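PDB 4A02: lytic chitin monooxygenase from Enterococcus faecalis, which cleaves glycosidic bonds in crystalline alpha- and beta-chitin oxidatively, using a copper ion, and works in synergy with a chitinase. Local coordinates for residues Q85-Y93 and E122-I132; N40-A48 and Q104-D112. One frame throughout, in Å; residues are numbered along the deposited sequence.

Contact 1. Residues Q85-Y93 and E122-I132; sequences QHRTASWDY and EVPNKVVKQTI
Y93 and Q130 make a short polar link between two strands of different sheets: the phenol OH donates to the amide OE1 at 2.7 Å, tilted 23° from the carbonyl plane. W80 NE1, on the strand 74-82, also bonds Y93 OH. The Q130 chain, extended beyond CG (chi2 178°), carries its amide to both rings: it stands nearly upright over one face of the W91 indole, NE2 3.2 Å from W91 CD1, while OE1 faces the phenol. Nearer the loops, Q85 NE2 donates to P124 O (2.7 Å, 161° at the hydrogen) in the carbonyl plane, on a lone pair; Q85 OE1 rests against K126 CG. T88 N donates to E122 O. Packing extends outward from these bonds. V128 CG1 lies over the same indole face as Q130, 4.0 Å from W91 CZ2, and P124 CB approaches the edge. I132 CG2 makes a CH-pi contact, 3.9 Å from the centroid of the Y93 ring. V123 CG2 covers one face of the R87 guanidinium, whose NH1 bonds Q121 O. Such facing of two sheets through aromatic side chains is the core of the beta-sandwich of lytic polysaccharide monooxygenases, and here it ends beside the copper ligand H86, whose ND1 bonds D152.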
# COMPACT_ATOMS: atom_id res chain seq x y z
N GLN A 85 -4.50 -6.54 -15.80
CA GLN A 85 -3.12 -7.04 -15.72
C GLN A 85 -2.30 -6.21 -16.75
O GLN A 85 -2.67 -6.14 -17.87
CB GLN A 85 -3.07 -8.52 -15.97
CG GLN A 85 -3.91 -9.34 -15.04
CD GLN A 85 -4.28 -10.65 -15.73
OE1 GLN A 85 -5.37 -10.70 -16.30
NE2 GLN A 85 -3.38 -11.63 -15.78
N HIS A 86 -1.25 -5.56 -16.37
CA HIS A 86 -0.30 -4.92 -17.28
C HIS A 86 1.06 -5.52 -17.15
O HIS A 86 1.39 -5.94 -16.06
CB HIS A 86 -0.03 -3.46 -16.90
CG HIS A 86 -1.11 -2.62 -17.39
ND1 HIS A 86 -0.95 -1.70 -18.40
CD2 HIS A 86 -2.43 -2.60 -17.06
CE1 HIS A 86 -2.15 -1.11 -18.62
NE2 HIS A 86 -3.04 -1.66 -17.82
N ARG A 87 1.80 -5.47 -18.26
CA ARG A 87 3.23 -5.71 -18.19
C ARG A 87 3.75 -4.85 -17.04
O ARG A 87 3.31 -3.70 -16.93
CB ARG A 87 3.91 -5.31 -19.54
CG ARG A 87 3.52 -6.16 -20.71
CD ARG A 87 4.32 -6.06 -21.98
NE ARG A 87 3.90 -7.27 -22.75
CZ ARG A 87 4.35 -8.50 -22.71
NH1 ARG A 87 5.35 -8.90 -21.94
NH2 ARG A 87 3.78 -9.40 -23.49
N THR A 88 4.63 -5.46 -16.26
CA THR A 88 5.09 -4.85 -15.03
C THR A 88 6.60 -4.56 -15.04
O THR A 88 7.40 -5.42 -15.39
CB THR A 88 4.75 -5.78 -13.88
OG1 THR A 88 3.32 -5.86 -13.78
CG2 THR A 88 5.24 -5.24 -12.55
N ALA A 89 6.96 -3.35 -14.62
CA ALA A 89 8.36 -2.96 -14.43
C ALA A 89 8.89 -3.39 -13.07
O ALA A 89 10.03 -3.88 -13.00
CB ALA A 89 8.54 -1.46 -14.58
N SER A 90 8.14 -3.22 -11.99
CA SER A 90 8.69 -3.30 -10.68
C SER A 90 7.64 -3.40 -9.63
O SER A 90 6.50 -3.00 -9.81
CB SER A 90 9.51 -2.02 -10.40
OG SER A 90 8.71 -0.88 -10.62
N TRP A 91 8.06 -3.91 -8.46
CA TRP A 91 7.25 -3.92 -7.23
C TRP A 91 8.18 -3.45 -6.14
O TRP A 91 9.23 -4.07 -5.89
CB TRP A 91 6.72 -5.30 -6.90
CG TRP A 91 6.08 -6.07 -8.03
CD1 TRP A 91 6.70 -6.83 -9.02
CD2 TRP A 91 4.67 -6.16 -8.28
NE1 TRP A 91 5.77 -7.38 -9.83
CE2 TRP A 91 4.50 -6.97 -9.40
CE3 TRP A 91 3.55 -5.63 -7.66
CZ2 TRP A 91 3.24 -7.26 -9.92
CZ3 TRP A 91 2.31 -5.93 -8.16
CH2 TRP A 91 2.13 -6.75 -9.28
N ASP A 92 7.83 -2.37 -5.44
CA ASP A 92 8.65 -1.83 -4.37
C ASP A 92 7.86 -1.77 -3.08
O ASP A 92 6.66 -1.51 -3.09
CB ASP A 92 9.14 -0.41 -4.70
CG ASP A 92 10.06 -0.40 -5.89
OD1 ASP A 92 11.19 -0.90 -5.75
OD2 ASP A 92 9.66 0.14 -6.90
N TYR A 93 8.55 -1.98 -1.96
CA TYR A 93 7.92 -1.99 -0.65
C TYR A 93 8.74 -1.22 0.34
O TYR A 93 9.97 -1.37 0.40
CB TYR A 93 7.72 -3.42 -0.15
CG TYR A 93 6.83 -4.25 -1.02
CD1 TYR A 93 7.31 -4.92 -2.14
CD2 TYR A 93 5.47 -4.37 -0.76
CE1 TYR A 93 6.47 -5.68 -2.92
CE2 TYR A 93 4.65 -5.12 -1.54
CZ TYR A 93 5.14 -5.80 -2.64
OH TYR A 93 4.24 -6.53 -3.37
N GLU A 122 6.95 -8.55 -17.58
CA GLU A 122 6.00 -9.62 -17.84
C GLU A 122 4.59 -9.22 -17.40
O GLU A 122 4.39 -8.35 -16.52
CB GLU A 122 6.40 -10.81 -17.03
CG GLU A 122 7.85 -11.22 -17.16
CD GLU A 122 8.04 -12.30 -16.07
OE1 GLU A 122 7.24 -12.32 -15.10
OE2 GLU A 122 8.98 -13.10 -16.25
N VAL A 123 3.60 -9.88 -17.93
CA VAL A 123 2.22 -9.69 -17.56
C VAL A 123 1.89 -10.62 -16.38
O VAL A 123 1.95 -11.84 -16.49
CB VAL A 123 1.26 -9.98 -18.72
CG1 VAL A 123 -0.19 -9.78 -18.26
CG2 VAL A 123 1.62 -9.07 -19.88
N PRO A 124 1.59 -10.08 -15.25
CA PRO A 124 1.35 -10.92 -14.07
C PRO A 124 -0.02 -11.55 -14.15
O PRO A 124 -0.88 -11.07 -14.91
CB PRO A 124 1.41 -9.92 -12.89
CG PRO A 124 1.10 -8.61 -13.54
CD PRO A 124 1.50 -8.66 -14.98
N ASN A 125 -0.20 -12.60 -13.34
CA ASN A 125 -1.54 -13.15 -13.13
C ASN A 125 -2.41 -12.15 -12.37
O ASN A 125 -1.92 -11.20 -11.77
CB ASN A 125 -1.37 -14.42 -12.30
CG ASN A 125 -0.77 -15.54 -13.13
OD1 ASN A 125 -0.84 -15.62 -14.35
ND2 ASN A 125 -0.15 -16.42 -12.39
N LYS A 126 -3.71 -12.41 -12.30
CA LYS A 126 -4.62 -11.56 -11.58
C LYS A 126 -4.36 -11.61 -10.07
O LYS A 126 -4.74 -10.67 -9.40
CB LYS A 126 -6.07 -11.95 -11.85
CG LYS A 126 -6.53 -11.60 -13.27
CD LYS A 126 -8.01 -11.92 -13.38
CE LYS A 126 -8.26 -13.32 -13.96
NZ LYS A 126 -9.23 -13.42 -15.10
N VAL A 127 -3.81 -12.68 -9.56
CA VAL A 127 -3.38 -12.80 -8.19
C VAL A 127 -1.85 -12.92 -8.17
O VAL A 127 -1.29 -13.82 -8.80
CB VAL A 127 -4.03 -14.00 -7.48
CG1 VAL A 127 -3.51 -14.14 -6.08
CG2 VAL A 127 -5.51 -13.85 -7.50
N VAL A 128 -1.17 -11.98 -7.52
CA VAL A 128 0.28 -11.95 -7.47
C VAL A 128 0.73 -12.06 -6.02
O VAL A 128 0.38 -11.22 -5.22
CB VAL A 128 0.85 -10.61 -8.04
CG1 VAL A 128 2.37 -10.63 -7.94
CG2 VAL A 128 0.48 -10.44 -9.48
N LYS A 129 1.46 -13.08 -5.71
CA LYS A 129 1.93 -13.37 -4.32
C LYS A 129 3.43 -13.19 -4.30
O LYS A 129 4.16 -13.77 -5.12
CB LYS A 129 1.59 -14.77 -3.71
CG LYS A 129 1.99 -14.98 -2.17
CD LYS A 129 1.49 -16.25 -1.57
CE LYS A 129 2.54 -17.34 -1.84
NZ LYS A 129 1.86 -18.66 -1.95
N GLN A 130 3.91 -12.37 -3.38
CA GLN A 130 5.32 -12.07 -3.17
C GLN A 130 5.63 -12.18 -1.72
O GLN A 130 4.73 -12.23 -0.90
CB GLN A 130 5.64 -10.68 -3.66
CG GLN A 130 5.34 -10.56 -5.13
CD GLN A 130 5.61 -9.19 -5.69
OE1 GLN A 130 5.56 -8.15 -5.03
NE2 GLN A 130 5.87 -9.16 -6.97
N THR A 131 6.91 -12.28 -1.37
CA THR A 131 7.33 -12.34 -0.01
C THR A 131 8.33 -11.23 0.28
O THR A 131 9.28 -11.11 -0.48
CB THR A 131 7.95 -13.72 0.33
OG1 THR A 131 6.97 -14.73 -0.03
CG2 THR A 131 8.36 -13.79 1.79
N ILE A 132 8.10 -10.46 1.33
CA ILE A 132 8.99 -9.39 1.74
C ILE A 132 9.42 -9.61 3.17
O ILE A 132 8.72 -10.22 3.98
CB ILE A 132 8.32 -8.00 1.53
CG1 ILE A 132 7.14 -7.80 2.50
CG2 ILE A 132 7.95 -7.81 0.09
CD1 ILE A 132 6.55 -6.41 2.38

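Contact 2. Residues N40-A48 and Q104-D112; sequences NTFITGKLA and QPLDIKNFD
The type II turn from I43 to K46 docks on the 105-108 backbone through one nearly straight bond, G45 N to L106 O (2.8 Å, 171° at the hydrogen), while G45 takes the positive phi (78°) that suits this turn. P105 CB lies 3.8 Å from G45 CA and lines the glycine from the 104-112 side. Beside the turn, T44 and D107 meet obliquely, OG1 standing 3.4 Å from the carboxylate carbon CG. One water takes a hydrogen from I108 N, gives one to F42 O and also bonds T44 OG1, so a single molecule ties both backbones and a side chain together. A second water sits 2.7 Å from T44 OG1 and reaches D107 OD2 weakly. With its CG anti to the backbone N (chi1 -176°), D107 brings OD1 round to K109 N in an Asx turn, the hydrogen bond (3.0 Å) arriving from above the carboxylate plane, at the start of the 3-10 segment 108-110. On the inner side the contact is apolar. L47 CD1 reaches L106 CB and the ring of F111, 3.9 Å from F111 CE1, and I108 CD1 leans over one face of that ring. F42 crosses I108 obliquely, CD1 3.7 Å from I108 CG1, and meets Y94 edge-to-face. Y145 touches both phenylalanines, and its OH bonds L47 O. The chemistry thus divides in two: L47, buried against L106 and F111, and F42 against I108 seat the loop, while on the other flank the G45-L106 backbone bond and the waters at T44 hold the turn and the carboxylate orders its own chain. The D107 carboxylate, gripping a backbone NH and with K109 NZ at long range, is probably stabilised in its charged form.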
# COMPACT_ATOMS: atom_id res chain seq x y z
N ASN A 40 7.59 7.61 -8.99
CA ASN A 40 8.32 8.58 -8.19
C ASN A 40 7.46 9.70 -7.65
O ASN A 40 7.93 10.82 -7.53
CB ASN A 40 9.55 9.17 -8.96
CG ASN A 40 10.57 9.68 -7.94
OD1 ASN A 40 10.72 9.13 -6.85
ND2 ASN A 40 11.28 10.71 -8.37
N THR A 41 6.23 9.38 -7.29
CA THR A 41 5.36 10.31 -6.59
C THR A 41 5.37 9.90 -5.13
O THR A 41 4.87 8.82 -4.80
CB THR A 41 3.94 10.28 -7.14
OG1 THR A 41 3.94 10.63 -8.52
CG2 THR A 41 3.03 11.28 -6.44
N PHE A 42 5.96 10.73 -4.27
CA PHE A 42 6.03 10.45 -2.85
C PHE A 42 5.78 11.76 -2.09
O PHE A 42 6.65 12.24 -1.37
CB PHE A 42 7.35 9.84 -2.47
CG PHE A 42 7.59 8.44 -3.01
CD1 PHE A 42 7.13 7.34 -2.31
CD2 PHE A 42 8.25 8.23 -4.19
CE1 PHE A 42 7.32 6.06 -2.80
CE2 PHE A 42 8.43 6.95 -4.67
CZ PHE A 42 7.97 5.86 -3.97
N ILE A 43 4.59 12.31 -2.24
CA ILE A 43 4.28 13.63 -1.74
C ILE A 43 3.84 13.52 -0.28
O ILE A 43 2.93 12.77 0.06
CB ILE A 43 3.17 14.28 -2.57
CG1 ILE A 43 3.55 14.39 -4.06
CG2 ILE A 43 2.73 15.61 -1.99
CD1 ILE A 43 2.36 14.54 -4.97
N THR A 44 4.51 14.29 0.58
CA THR A 44 4.19 14.22 2.00
C THR A 44 2.74 14.57 2.23
O THR A 44 2.20 15.53 1.68
CB THR A 44 5.10 15.16 2.78
OG1 THR A 44 6.41 14.62 2.62
CG2 THR A 44 4.75 15.25 4.24
N GLY A 45 2.07 13.71 3.03
CA GLY A 45 0.68 13.85 3.30
C GLY A 45 -0.26 13.38 2.24
O GLY A 45 -1.48 13.48 2.40
N LYS A 46 0.31 12.84 1.16
CA LYS A 46 -0.44 12.37 0.03
C LYS A 46 0.04 11.01 -0.44
O LYS A 46 -0.11 10.63 -1.58
CB LYS A 46 -0.44 13.35 -1.14
CG LYS A 46 -1.06 14.72 -0.67
CD LYS A 46 -1.69 15.48 -1.73
CE LYS A 46 -2.41 16.64 -0.95
NZ LYS A 46 -3.91 16.56 -0.82
N LEU A 47 0.65 10.24 0.48
CA LEU A 47 1.11 8.89 0.09
C LEU A 47 -0.07 7.97 -0.10
O LEU A 47 -0.18 7.24 -1.10
CB LEU A 47 2.06 8.31 1.16
CG LEU A 47 3.39 9.06 1.33
CD1 LEU A 47 4.27 8.22 2.26
CD2 LEU A 47 4.06 9.36 0.03
N ALA A 48 -0.99 7.90 0.86
CA ALA A 48 -2.08 6.91 0.77
C ALA A 48 -3.00 7.19 -0.41
O ALA A 48 -3.54 6.24 -0.99
CB ALA A 48 -2.83 6.85 2.07
N GLN A 104 0.17 12.12 12.54
CA GLN A 104 0.63 13.14 11.65
C GLN A 104 0.64 12.60 10.21
O GLN A 104 0.74 11.38 10.00
CB GLN A 104 2.05 13.60 11.99
CG GLN A 104 2.13 14.35 13.29
CD GLN A 104 3.50 14.79 13.67
OE1 GLN A 104 4.55 14.29 13.17
NE2 GLN A 104 3.61 15.76 14.54
N PRO A 105 0.60 13.48 9.22
CA PRO A 105 0.59 13.03 7.83
C PRO A 105 1.82 12.17 7.51
O PRO A 105 2.94 12.39 7.98
CB PRO A 105 0.58 14.36 7.06
CG PRO A 105 -0.05 15.33 7.98
CD PRO A 105 0.49 14.97 9.35
N LEU A 106 1.62 11.18 6.63
CA LEU A 106 2.67 10.29 6.22
C LEU A 106 3.71 11.00 5.37
O LEU A 106 3.41 11.72 4.45
CB LEU A 106 2.12 9.11 5.44
CG LEU A 106 1.20 8.17 6.20
CD1 LEU A 106 0.59 7.13 5.25
CD2 LEU A 106 1.90 7.46 7.35
N ASP A 107 4.99 10.71 5.65
CA ASP A 107 6.12 11.28 4.97
C ASP A 107 7.08 10.14 4.66
O ASP A 107 7.45 9.40 5.56
CB ASP A 107 6.77 12.35 5.84
CG ASP A 107 7.92 13.09 5.21
OD1 ASP A 107 8.61 12.55 4.33
OD2 ASP A 107 8.13 14.27 5.66
N ILE A 108 7.47 9.97 3.39
CA ILE A 108 8.32 8.85 3.00
C ILE A 108 9.66 8.87 3.72
O ILE A 108 10.28 7.80 3.84
CB ILE A 108 8.46 8.75 1.47
CG1 ILE A 108 8.85 7.36 0.98
CG2 ILE A 108 9.41 9.84 0.94
CD1 ILE A 108 7.84 6.30 1.21
N LYS A 109 10.11 10.01 4.20
CA LYS A 109 11.38 10.04 4.92
C LYS A 109 11.32 9.19 6.18
O LYS A 109 12.36 8.81 6.72
CB LYS A 109 11.75 11.48 5.32
CG LYS A 109 11.00 12.07 6.54
CD LYS A 109 11.34 13.55 6.82
CE LYS A 109 10.50 14.25 7.86
NZ LYS A 109 10.79 15.59 8.32
N ASN A 110 10.11 8.93 6.69
CA ASN A 110 9.90 8.15 7.90
C ASN A 110 9.80 6.65 7.64
O ASN A 110 9.44 5.91 8.57
CB ASN A 110 8.67 8.65 8.63
CG ASN A 110 8.85 10.05 9.13
OD1 ASN A 110 9.93 10.44 9.53
ND2 ASN A 110 7.75 10.83 9.06
N PHE A 111 10.11 6.22 6.43
CA PHE A 111 10.06 4.84 5.99
C PHE A 111 11.46 4.36 5.60
O PHE A 111 12.28 5.16 5.13
CB PHE A 111 9.15 4.65 4.79
CG PHE A 111 7.68 4.90 4.96
CD1 PHE A 111 7.15 6.13 5.26
CD2 PHE A 111 6.77 3.85 4.76
CE1 PHE A 111 5.79 6.35 5.32
CE2 PHE A 111 5.40 4.05 4.84
CZ PHE A 111 4.91 5.31 5.13
N ASP A 112 11.65 3.06 5.71
CA ASP A 112 12.77 2.35 5.09
C ASP A 112 12.24 1.57 3.90
O ASP A 112 11.18 0.94 3.98
CB ASP A 112 13.42 1.36 6.05
CG ASP A 112 14.10 2.03 7.27
OD1 ASP A 112 14.61 3.15 7.12
OD2 ASP A 112 14.08 1.42 8.34
O HOH W 1 6.77 12.06 1.52
O HOH W 2 7.90 16.74 3.33

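Overall arrangement
Contacts 1 and 2 lie on opposite sides of the chain's centre, their own centres about 22 Å apart, although their nearest atoms come to about 4 Å without touching. Their segments alternate along the sequence: 40-48, 85-93, 104-112, then 122-132. The strands 88-96 and 111-120 link them, being neighbours in the mixed sheet and consecutive in the chain; 85-93 carries the first, and 104-112 leads into the second. Contact 1 spans from this sheet to the strand 127-134 of the three-stranded antiparallel sheet, close to the copper ligands H1 and H86. Contact 2 instead fixes a long loop at the far end, away from the metal. One pair of strands therefore connects the catalytic end with the loop-covered end.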